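Rubredoxin\:oxygen oxidoreductase (Desulfovibrio gigas, PDB 1E5D) catalyses the four-electron reduction of molecular oxygen to two molecules of water, with a diiron centre and flavin mononucleotide as its redox cofactors. Local coordinates at residues L75-Q78 against H84-A87; K108-H113 against K117-Q122. All blocks are in the same frame, centred on the assembly; numbering follows the deposited sequence.

Interaction 1 of 2, residues L75-Q78 against H84-A87; sequences LVIQ and HAGA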
loop_
_atom_site.group_PDB
_atom_site.type_symbol
_atom_site.label_atom_id
_atom_site.label_comp_id
_atom_site.label_asym_id
_atom_site.label_seq_id
_atom_site.Cartn_x
_atom_site.Cartn_y
_atom_site.Cartn_z
ATOM N N LEU A 75 -32.252 13.860 -21.035
ATOM C CA LEU A 75 -30.982 13.440 -20.458
ATOM C C LEU A 75 -31.186 12.068 -19.836
ATOM O O LEU A 75 -32.038 11.922 -18.963
ATOM C CB LEU A 75 -30.468 14.447 -19.434
ATOM C CG LEU A 75 -30.083 15.825 -19.987
ATOM C CD1 LEU A 75 -29.760 16.791 -18.864
ATOM C CD2 LEU A 75 -28.916 15.696 -20.950
ATOM N N VAL A 76 -30.438 11.067 -20.288
ATOM C CA VAL A 76 -30.588 9.762 -19.634
ATOM C C VAL A 76 -29.364 9.478 -18.774
ATOM O O VAL A 76 -28.266 9.287 -19.302
ATOM C CB VAL A 76 -30.790 8.628 -20.648
ATOM C CG1 VAL A 76 -30.670 7.282 -19.949
ATOM C CG2 VAL A 76 -32.139 8.743 -21.345
ATOM N N ILE A 77 -29.529 9.459 -17.453
ATOM C CA ILE A 77 -28.378 9.191 -16.591
ATOM C C ILE A 77 -28.423 7.761 -16.061
ATOM O O ILE A 77 -29.251 7.422 -15.226
ATOM C CB ILE A 77 -28.295 10.170 -15.420
ATOM C CG1 ILE A 77 -28.524 11.622 -15.837
ATOM C CG2 ILE A 77 -26.955 10.027 -14.712
ATOM C CD1 ILE A 77 -27.513 12.061 -16.883
ATOM N N GLN A 78 -27.492 6.987 -16.608
ATOM C CA GLN A 78 -27.418 5.550 -16.428
ATOM C C GLN A 78 -26.543 5.127 -15.261
ATOM O O GLN A 78 -26.576 3.948 -14.903
ATOM C CB GLN A 78 -26.868 4.879 -17.691
ATOM C CG GLN A 78 -27.363 5.529 -18.980
ATOM C CD GLN A 78 -27.285 4.531 -20.123
ATOM O OE1 GLN A 78 -28.189 3.708 -20.269
ATOM N NE2 GLN A 78 -26.213 4.603 -20.901
ATOM N N HIS A 84 -19.418 9.771 -14.832
ATOM C CA HIS A 84 -20.528 9.619 -15.760
ATOM C C HIS A 84 -21.510 10.780 -15.619
ATOM O O HIS A 84 -22.106 11.236 -16.601
ATOM C CB HIS A 84 -21.218 8.283 -15.508
ATOM C CG HIS A 84 -22.438 7.942 -16.302
ATOM N ND1 HIS A 84 -22.435 6.928 -17.244
ATOM C CD2 HIS A 84 -23.705 8.427 -16.314
ATOM C CE1 HIS A 84 -23.631 6.828 -17.789
ATOM N NE2 HIS A 84 -24.428 7.729 -17.250
ATOM N N ALA A 85 -21.688 11.245 -14.386
ATOM C CA ALA A 85 -22.740 12.203 -14.068
ATOM C C ALA A 85 -22.224 13.566 -13.644
ATOM O O ALA A 85 -23.000 14.450 -13.285
ATOM C CB ALA A 85 -23.608 11.637 -12.945
ATOM N N GLY A 86 -20.912 13.752 -13.661
ATOM C CA GLY A 86 -20.335 14.950 -13.097
ATOM C C GLY A 86 -20.729 16.245 -13.759
ATOM O O GLY A 86 -20.732 17.291 -13.100
ATOM N N ALA A 87 -21.041 16.192 -15.049
ATOM C CA ALA A 87 -21.377 17.402 -15.792
ATOM C C ALA A 87 -22.891 17.569 -15.871
ATOM O O ALA A 87 -23.401 18.446 -16.563
ATOM C CB ALA A 87 -20.754 17.367 -17.175
#
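The backbone N-H of Gln-78 donates to NE2 of His-84, with Gln-78 N and His-84 NE2 3.2 Å apart. The bond is bent, 139° at the hydrogen, and the donor lies well off the imidazole plane, tilted 33° from it. The ring reaches this amide because His-84 has CG anti to its backbone N (chi1 177°), which carries the imidazole across to the end of the strand. On its other nitrogen, ND1, the ring is hydrogen-bonded to Asp-225; with both nitrogens engaged, its rotation is restrained. The side-chain carboxamide of Gln-78 is bound at NE2 by Asp-49 and at OE1 by Ser-153.

Van der Waals contacts flank the hydrogen bond. CB of Gln-78 rests 3.8 Å from His-84 CE1, while the CG2 branch of Ile-77 meets the imidazole edge at CD2, 4.0 Å away. The same methyl makes an apolar contact with Ala-85 CB at 4.1 Å, which ties the strand to the short helix next door.

The nearest atoms of the His-84 side chain and the mu-oxo-diiron are about 5 Å apart, consistent with a second-shell position. The contact closes the turn between strand 74-77 and helix 82-85, along which His-79, Glu-81 and Asp-83 lie in the diiron pocket. Strand 74-77 runs between strands 46-48 and 99-103 of the mixed sheet, with Leu-88 of helix 88-95 packed on Ile-77.

Interaction 2 of 2, residues K108-H113 against K117-Q122; sequences KAMESH and KDWPVQ
The carbonyl oxygen of Ala-109, one residue before the Met-110 that packs on Trp-119 and Val-121, is gripped twice by His-113: by its backbone N and by ring ND1, each 3.1 Å from Ala-109 O. The two donors reach the oxygen from opposite faces of the carbonyl plane. The ND1 bond, 145° at the hydrogen, lies near the imidazole plane and holds that ring against its own helix.

Across the contact the chemistry is apolar. Met-110 leaves the helix extended through chi1 (-170°) and chi2, then bends at chi3, and its SD lies at the edge of the Trp-119 indole, 3.9 Å from CE3. This is an in-plane Met-aromatic contact, the sulfur 88° off the ring normal. On Val-121, it is the CG2 branch that meets the same sulfur, 3.7 Å from SD. Trp-119 is stacked on Tyr-116 and also touches Leu-88 and Ile-92 of helix 88-95, while Ser-112 is hydrogen-bonded to Asn-375 of the second subunit.

The methionine thus packs helix 104-114 against the returning chain of a beta-alpha-beta crossover, in which strands 99-103 and 121-124 lie parallel and adjacent in the metallo-beta-lactamase fold.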
loop_
_atom_site.group_PDB
_atom_site.type_symbol
_atom_site.label_atom_id
_atom_site.label_comp_id
_atom_site.label_asym_id
_atom_site.label_seq_id
_atom_site.Cartn_x
_atom_site.Cartn_y
_atom_site.Cartn_z
ATOM N N LYS A 108 -32.084 7.702 -6.613
ATOM C CA LYS A 108 -31.632 7.664 -5.229
ATOM C C LYS A 108 -30.229 8.255 -5.130
ATOM O O LYS A 108 -29.966 9.224 -4.419
ATOM C CB LYS A 108 -31.649 6.231 -4.709
ATOM C CG LYS A 108 -32.464 5.977 -3.459
ATOM C CD LYS A 108 -33.951 5.862 -3.739
ATOM C CE LYS A 108 -34.766 6.567 -2.666
ATOM N NZ LYS A 108 -35.434 7.802 -3.167
ATOM N N ALA A 109 -29.311 7.639 -5.875
ATOM C CA ALA A 109 -27.930 8.108 -5.873
ATOM C C ALA A 109 -27.868 9.542 -6.377
ATOM O O ALA A 109 -26.990 10.331 -6.013
ATOM C CB ALA A 109 -27.074 7.177 -6.712
ATOM N N MET A 110 -28.817 9.912 -7.244
ATOM C CA MET A 110 -28.726 11.275 -7.775
ATOM C C MET A 110 -28.969 12.288 -6.667
ATOM O O MET A 110 -28.449 13.409 -6.700
ATOM C CB MET A 110 -29.702 11.458 -8.924
ATOM C CG MET A 110 -29.516 12.752 -9.701
ATOM S SD MET A 110 -30.724 12.848 -11.044
ATOM C CE MET A 110 -30.068 11.581 -12.135
ATOM N N GLU A 111 -29.754 11.933 -5.646
ATOM C CA GLU A 111 -29.966 12.939 -4.601
ATOM C C GLU A 111 -28.792 12.997 -3.623
ATOM O O GLU A 111 -28.415 14.106 -3.230
ATOM C CB GLU A 111 -31.261 12.709 -3.825
ATOM C CG GLU A 111 -32.104 11.542 -4.300
ATOM C CD GLU A 111 -33.298 11.287 -3.394
ATOM O OE1 GLU A 111 -33.145 10.521 -2.418
ATOM O OE2 GLU A 111 -34.383 11.852 -3.658
ATOM N N SER A 112 -28.223 11.859 -3.231
ATOM C CA SER A 112 -27.125 11.882 -2.262
ATOM C C SER A 112 -25.813 12.368 -2.868
ATOM O O SER A 112 -24.854 12.658 -2.159
ATOM C CB SER A 112 -26.939 10.490 -1.663
ATOM O OG SER A 112 -26.745 9.533 -2.691
ATOM N N HIS A 113 -25.760 12.464 -4.190
ATOM C CA HIS A 113 -24.630 13.087 -4.858
ATOM C C HIS A 113 -24.915 14.569 -5.120
ATOM O O HIS A 113 -24.033 15.410 -4.921
ATOM C CB HIS A 113 -24.306 12.427 -6.192
ATOM C CG HIS A 113 -23.461 11.202 -6.166
ATOM N ND1 HIS A 113 -23.938 9.936 -5.924
ATOM C CD2 HIS A 113 -22.129 11.050 -6.371
ATOM C CE1 HIS A 113 -22.953 9.065 -5.974
ATOM N NE2 HIS A 113 -21.834 9.718 -6.243
ATOM N N LYS A 117 -32.682 20.336 -6.061
ATOM C CA LYS A 117 -33.996 20.775 -5.594
ATOM C C LYS A 117 -35.032 20.620 -6.687
ATOM O O LYS A 117 -36.018 19.884 -6.566
ATOM C CB LYS A 117 -33.925 22.214 -5.077
ATOM C CG LYS A 117 -34.640 22.400 -3.747
ATOM C CD LYS A 117 -33.687 22.350 -2.564
ATOM C CE LYS A 117 -34.386 22.765 -1.274
ATOM N NZ LYS A 117 -33.441 23.371 -0.293
ATOM N N ASP A 118 -34.895 21.300 -7.831
ATOM C CA ASP A 118 -36.058 21.153 -8.722
ATOM C C ASP A 118 -35.668 20.635 -10.093
ATOM O O ASP A 118 -35.657 21.392 -11.064
ATOM C CB ASP A 118 -36.784 22.500 -8.802
ATOM C CG ASP A 118 -37.241 22.980 -7.436
ATOM O OD1 ASP A 118 -37.991 22.245 -6.757
ATOM O OD2 ASP A 118 -36.852 24.095 -7.025
ATOM N N TRP A 119 -35.348 19.348 -10.169
ATOM C CA TRP A 119 -34.932 18.719 -11.415
ATOM C C TRP A 119 -36.038 17.827 -11.963
ATOM O O TRP A 119 -36.646 17.082 -11.189
ATOM C CB TRP A 119 -33.669 17.880 -11.217
ATOM C CG TRP A 119 -32.398 18.640 -11.038
ATOM C CD1 TRP A 119 -32.228 19.988 -10.945
ATOM C CD2 TRP A 119 -31.085 18.072 -10.932
ATOM N NE1 TRP A 119 -30.899 20.299 -10.787
ATOM C CE2 TRP A 119 -30.177 19.139 -10.775
ATOM C CE3 TRP A 119 -30.596 16.763 -10.953
ATOM C CZ2 TRP A 119 -28.804 18.934 -10.641
ATOM C CZ3 TRP A 119 -29.235 16.570 -10.819
ATOM C CH2 TRP A 119 -28.347 17.642 -10.664
ATOM N N PRO A 120 -36.299 17.878 -13.258
ATOM C CA PRO A 120 -37.350 17.026 -13.827
ATOM C C PRO A 120 -36.882 15.580 -13.931
ATOM O O PRO A 120 -36.813 15.009 -15.019
ATOM C CB PRO A 120 -37.552 17.596 -15.228
ATOM C CG PRO A 120 -36.238 18.208 -15.570
ATOM C CD PRO A 120 -35.655 18.708 -14.280
ATOM N N VAL A 121 -36.561 14.990 -12.784
ATOM C CA VAL A 121 -36.152 13.593 -12.754
ATOM C C VAL A 121 -37.364 12.687 -12.942
ATOM O O VAL A 121 -38.417 12.886 -12.345
ATOM C CB VAL A 121 -35.438 13.250 -11.436
ATOM C CG1 VAL A 121 -35.069 11.779 -11.377
ATOM C CG2 VAL A 121 -34.205 14.127 -11.275
ATOM N N GLN A 122 -37.211 11.682 -13.789
ATOM C CA GLN A 122 -38.267 10.712 -14.021
ATOM C C GLN A 122 -37.640 9.322 -14.047
ATOM O O GLN A 122 -36.780 9.041 -14.873
ATOM C CB GLN A 122 -39.015 10.979 -15.324
ATOM C CG GLN A 122 -40.481 10.580 -15.280
ATOM C CD GLN A 122 -40.930 9.708 -16.431
ATOM O OE1 GLN A 122 -41.371 10.202 -17.470
ATOM N NE2 GLN A 122 -40.829 8.393 -16.264
#

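Overall arrangement
Both contacts belong to the lactamase-like part of the chain and reach the same mixed sheet, their centres 11 Å apart. They meet directly, Met-110 CE packing 4.0 Å from Ile-77 CB, and Leu-88 of helix 88-95 touches side chains of both. Interaction 1 is wholly buried at an inner strand and combines a histidine hydrogen bond with van der Waals contacts, consistent with a second-shell position at the diiron centre. Interaction 2 is only partly buried, beside the outermost strand 121-124, and relies on sulfur-aromatic and methyl packing, with the Met-110 side chain about 14 Å from the mu-oxo-diiron, nearest atoms. Its helix also faces the second subunit, whereas interaction 1 is touched by no other protein chain.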